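Local coordinates for parahox neighbor (Phaeodactylum tricornutum CCAP 1055/1, PDB 5Z5M), which probably carries out the last two steps of urate breakdown, hydrolysing 5-hydroxyisourate and decarboxylating the product OHCU to (S)-allantoin, at residues A196-S207 with G241-Y252. Residues are numbered along the deposited sequence; the frame is centred on the assembly and turned at random.
Sequences AEKMRIHLHRLS and GQYEWTFFCGEY
Leu203 and Trp245 face each other as a non-hydrogen-bonded pair and illustrate how an antiparallel sheet sorts its two faces. Leu203 CD1 lies over the indole six-membered ring, 4.0 Å from its centroid, while Ile201 brings CG2 against Trp245 CE3 and its CD1 against Phe247 CE1 (3.7 Å). This buried side is tight: strand 281-289 covers Trp245 and Phe247, and Phe273 stacks on the indole. Farther along, Arg205 runs beside Tyr243, its CG over the phenol face; the bend at chi3 (-68°) brings NE to Tyr243 OH at 3.0 Å, with the hydroxyl near the guanidinium plane. That hydroxyl also bonds Thr239 O, and Arg205 NH1 reaches Met211 O. A leucine in place of Arg205 would probably leave Tyr243 OH and the Met211 carbonyl without this donor.

The opposite face, with His202, His204, Glu244 and Thr246, is looser and wetter: a water links Thr246 OG1, His204 ND1 and Glu244 O. At the start of strand 200-207, where strand 241-248 gives way to helix 249-256, Phe248 turns its edge to the His202 ring. The Arg200 guanidinium lies over the Phe248 ring face, a cation-pi contact with CZ 4.0 Å from the centroid, and forms a nearly coplanar salt bridge with Glu251, Arg200 NE meeting the syn lone pair of Glu251 OE1 at 2.8 Å. Where Leu206 N and Ser207 N both bond Gln242 O, the register slips. This is a classic beta bulge, in the central strand pair of a four-stranded sheet of the transthyretin-like hydroxyisourate hydrolase domain.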
# COMPACT_ATOMS: atom_id res chain seq x y z
N ALA A 196 -9.23 -9.84 -9.71
CA ALA A 196 -8.62 -10.02 -11.03
C ALA A 196 -8.83 -11.44 -11.53
O ALA A 196 -8.16 -12.37 -11.08
CB ALA A 196 -7.14 -9.68 -10.97
N GLU A 197 -9.76 -11.62 -12.46
CA GLU A 197 -10.11 -12.96 -12.91
C GLU A 197 -9.26 -13.41 -14.10
O GLU A 197 -8.84 -12.59 -14.93
CB GLU A 197 -11.60 -13.03 -13.28
CG GLU A 197 -12.00 -12.13 -14.43
CD GLU A 197 -13.47 -12.25 -14.78
OE1 GLU A 197 -13.90 -13.37 -15.13
OE2 GLU A 197 -14.19 -11.23 -14.71
N LYS A 198 -9.01 -14.72 -14.16
CA LYS A 198 -8.30 -15.37 -15.26
C LYS A 198 -6.82 -14.96 -15.37
O LYS A 198 -6.25 -15.00 -16.46
CB LYS A 198 -9.02 -15.11 -16.59
CG LYS A 198 -10.50 -15.49 -16.58
CD LYS A 198 -11.12 -15.36 -17.98
CE LYS A 198 -12.16 -14.24 -18.05
NZ LYS A 198 -13.49 -14.67 -17.53
N MET A 199 -6.20 -14.58 -14.26
CA MET A 199 -4.77 -14.26 -14.27
C MET A 199 -3.95 -15.53 -14.04
O MET A 199 -4.23 -16.27 -13.10
CB MET A 199 -4.42 -13.21 -13.20
CG MET A 199 -2.95 -12.77 -13.23
SD MET A 199 -2.47 -11.62 -11.91
CE MET A 199 -3.40 -10.15 -12.35
N ARG A 200 -2.97 -15.79 -14.90
CA ARG A 200 -2.07 -16.93 -14.71
C ARG A 200 -1.10 -16.63 -13.58
O ARG A 200 -0.58 -15.51 -13.48
CB ARG A 200 -1.28 -17.27 -15.98
CG ARG A 200 -2.10 -17.78 -17.13
CD ARG A 200 -1.21 -18.28 -18.27
NE ARG A 200 -0.18 -17.31 -18.65
CZ ARG A 200 1.11 -17.60 -18.81
NH1 ARG A 200 1.54 -18.84 -18.64
NH2 ARG A 200 1.97 -16.65 -19.16
N ILE A 201 -0.85 -17.63 -12.75
CA ILE A 201 0.03 -17.50 -11.60
C ILE A 201 0.85 -18.77 -11.45
O ILE A 201 0.29 -19.86 -11.37
CB ILE A 201 -0.75 -17.26 -10.30
CG1 ILE A 201 -1.60 -15.99 -10.37
CG2 ILE A 201 0.22 -17.19 -9.12
CD1 ILE A 201 -2.52 -15.80 -9.16
N HIS A 202 2.18 -18.64 -11.44
CA HIS A 202 3.04 -19.78 -11.17
C HIS A 202 3.65 -19.68 -9.77
O HIS A 202 3.71 -18.59 -9.19
CB HIS A 202 4.15 -19.89 -12.22
CG HIS A 202 3.65 -20.16 -13.60
ND1 HIS A 202 4.48 -20.22 -14.70
CD2 HIS A 202 2.40 -20.39 -14.05
CE1 HIS A 202 3.75 -20.48 -15.77
NE2 HIS A 202 2.49 -20.59 -15.41
N LEU A 203 4.05 -20.83 -9.23
CA LEU A 203 4.67 -20.90 -7.91
C LEU A 203 5.88 -21.83 -7.95
O LEU A 203 5.77 -22.98 -8.37
CB LEU A 203 3.66 -21.40 -6.87
CG LEU A 203 4.17 -21.47 -5.42
CD1 LEU A 203 4.64 -20.10 -4.93
CD2 LEU A 203 3.09 -22.04 -4.48
N HIS A 204 7.03 -21.30 -7.55
CA HIS A 204 8.25 -22.09 -7.40
C HIS A 204 8.69 -22.16 -5.96
O HIS A 204 8.49 -21.21 -5.21
CB HIS A 204 9.40 -21.50 -8.23
CG HIS A 204 9.25 -21.69 -9.70
ND1 HIS A 204 8.38 -20.94 -10.46
CD2 HIS A 204 9.85 -22.55 -10.55
CE1 HIS A 204 8.46 -21.32 -11.72
NE2 HIS A 204 9.35 -22.30 -11.81
N ARG A 205 9.30 -23.27 -5.57
CA ARG A 205 10.05 -23.33 -4.32
C ARG A 205 11.52 -23.07 -4.63
O ARG A 205 12.11 -23.74 -5.48
CB ARG A 205 9.89 -24.69 -3.63
CG ARG A 205 10.53 -24.74 -2.24
CD ARG A 205 10.40 -26.12 -1.60
NE ARG A 205 9.03 -26.45 -1.25
CZ ARG A 205 8.28 -27.34 -1.90
NH1 ARG A 205 8.78 -28.01 -2.93
NH2 ARG A 205 7.04 -27.57 -1.50
N LEU A 206 12.11 -22.10 -3.94
CA LEU A 206 13.50 -21.72 -4.21
C LEU A 206 14.47 -22.39 -3.27
O LEU A 206 15.63 -22.63 -3.62
CB LEU A 206 13.67 -20.20 -4.13
CG LEU A 206 12.81 -19.34 -5.06
CD1 LEU A 206 13.31 -17.90 -5.05
CD2 LEU A 206 12.79 -19.90 -6.47
N SER A 207 14.01 -22.69 -2.06
CA SER A 207 14.85 -23.33 -1.05
C SER A 207 13.97 -24.06 -0.03
O SER A 207 12.80 -23.72 0.13
CB SER A 207 15.75 -22.30 -0.36
OG SER A 207 15.02 -21.52 0.57
N GLY A 241 10.40 -23.03 3.93
CA GLY A 241 11.36 -22.70 2.89
C GLY A 241 11.06 -21.38 2.21
O GLY A 241 10.19 -20.63 2.64
N GLN A 242 11.80 -21.09 1.14
CA GLN A 242 11.58 -19.87 0.38
C GLN A 242 10.85 -20.17 -0.91
O GLN A 242 11.17 -21.14 -1.60
CB GLN A 242 12.92 -19.18 0.09
CG GLN A 242 12.76 -17.80 -0.51
CD GLN A 242 14.10 -17.14 -0.78
OE1 GLN A 242 15.03 -17.76 -1.30
NE2 GLN A 242 14.21 -15.86 -0.41
N TYR A 243 9.87 -19.34 -1.24
CA TYR A 243 9.05 -19.52 -2.44
C TYR A 243 9.01 -18.27 -3.31
O TYR A 243 9.40 -17.18 -2.87
CB TYR A 243 7.62 -19.92 -2.05
CG TYR A 243 7.51 -21.26 -1.35
CD1 TYR A 243 7.85 -21.40 -0.01
CD2 TYR A 243 7.04 -22.39 -2.02
CE1 TYR A 243 7.76 -22.62 0.64
CE2 TYR A 243 6.94 -23.62 -1.39
CZ TYR A 243 7.30 -23.73 -0.05
OH TYR A 243 7.20 -24.94 0.59
N GLU A 244 8.53 -18.41 -4.54
CA GLU A 244 8.30 -17.26 -5.40
C GLU A 244 7.05 -17.45 -6.27
O GLU A 244 6.96 -18.41 -7.03
CB GLU A 244 9.53 -17.01 -6.29
CG GLU A 244 9.43 -15.77 -7.14
CD GLU A 244 10.73 -15.45 -7.87
OE1 GLU A 244 10.73 -15.43 -9.12
OE2 GLU A 244 11.75 -15.21 -7.18
N TRP A 245 6.09 -16.54 -6.13
CA TRP A 245 4.99 -16.44 -7.09
C TRP A 245 5.52 -15.78 -8.35
O TRP A 245 6.46 -14.99 -8.31
CB TRP A 245 3.82 -15.58 -6.59
CG TRP A 245 3.05 -15.99 -5.36
CD1 TRP A 245 3.02 -15.33 -4.16
CD2 TRP A 245 2.11 -17.08 -5.24
NE1 TRP A 245 2.16 -15.96 -3.30
CE2 TRP A 245 1.60 -17.04 -3.92
CE3 TRP A 245 1.69 -18.10 -6.09
CZ2 TRP A 245 0.68 -17.97 -3.45
CZ3 TRP A 245 0.77 -19.03 -5.61
CH2 TRP A 245 0.28 -18.96 -4.31
N THR A 246 4.87 -16.08 -9.47
CA THR A 246 5.03 -15.30 -10.68
C THR A 246 3.63 -14.89 -11.13
O THR A 246 2.83 -15.74 -11.50
CB THR A 246 5.75 -16.07 -11.81
OG1 THR A 246 7.06 -16.46 -11.37
CG2 THR A 246 5.88 -15.20 -13.05
N PHE A 247 3.32 -13.60 -11.04
CA PHE A 247 2.02 -13.10 -11.47
C PHE A 247 2.12 -12.54 -12.89
O PHE A 247 2.91 -11.63 -13.14
CB PHE A 247 1.51 -12.01 -10.53
CG PHE A 247 1.28 -12.48 -9.12
CD1 PHE A 247 0.07 -13.06 -8.76
CD2 PHE A 247 2.26 -12.33 -8.16
CE1 PHE A 247 -0.16 -13.49 -7.46
CE2 PHE A 247 2.05 -12.75 -6.86
CZ PHE A 247 0.83 -13.34 -6.51
N PHE A 248 1.33 -13.08 -13.80
CA PHE A 248 1.38 -12.60 -15.19
C PHE A 248 0.36 -11.49 -15.39
O PHE A 248 -0.68 -11.69 -16.03
CB PHE A 248 1.16 -13.76 -16.16
CG PHE A 248 2.28 -14.76 -16.16
CD1 PHE A 248 2.26 -15.84 -15.30
CD2 PHE A 248 3.37 -14.60 -17.00
CE1 PHE A 248 3.30 -16.76 -15.28
CE2 PHE A 248 4.41 -15.50 -16.99
CZ PHE A 248 4.38 -16.58 -16.13
N CYS A 249 0.66 -10.32 -14.85
CA CYS A 249 -0.29 -9.21 -14.81
C CYS A 249 -0.47 -8.53 -16.15
O CYS A 249 -1.52 -7.95 -16.42
CB CYS A 249 0.12 -8.18 -13.77
SG CYS A 249 0.09 -8.83 -12.11
N GLY A 250 0.57 -8.58 -16.98
CA GLY A 250 0.51 -8.00 -18.31
C GLY A 250 -0.62 -8.58 -19.14
O GLY A 250 -1.36 -7.84 -19.80
N GLU A 251 -0.75 -9.90 -19.13
CA GLU A 251 -1.84 -10.57 -19.83
C GLU A 251 -3.20 -10.15 -19.28
O GLU A 251 -4.15 -9.99 -20.04
CB GLU A 251 -1.70 -12.09 -19.73
CG GLU A 251 -0.33 -12.61 -20.08
CD GLU A 251 -0.15 -14.08 -19.73
OE1 GLU A 251 -1.14 -14.71 -19.28
OE2 GLU A 251 0.98 -14.58 -19.89
N TYR A 252 -3.30 -9.99 -17.96
CA TYR A 252 -4.56 -9.58 -17.34
C TYR A 252 -4.95 -8.16 -17.77
O TYR A 252 -6.09 -7.92 -18.16
CB TYR A 252 -4.48 -9.67 -15.80
CG TYR A 252 -5.65 -8.98 -15.13
CD1 TYR A 252 -6.91 -9.57 -15.10
CD2 TYR A 252 -5.51 -7.72 -14.57
CE1 TYR A 252 -7.98 -8.93 -14.51
CE2 TYR A 252 -6.57 -7.07 -13.98
CZ TYR A 252 -7.81 -7.68 -13.95
OH TYR A 252 -8.87 -7.05 -13.36
O HOH W 1 -11.31 -9.19 -13.72
O HOH W 2 -2.35 -13.68 -16.83
O HOH W 3 7.17 -18.48 -9.71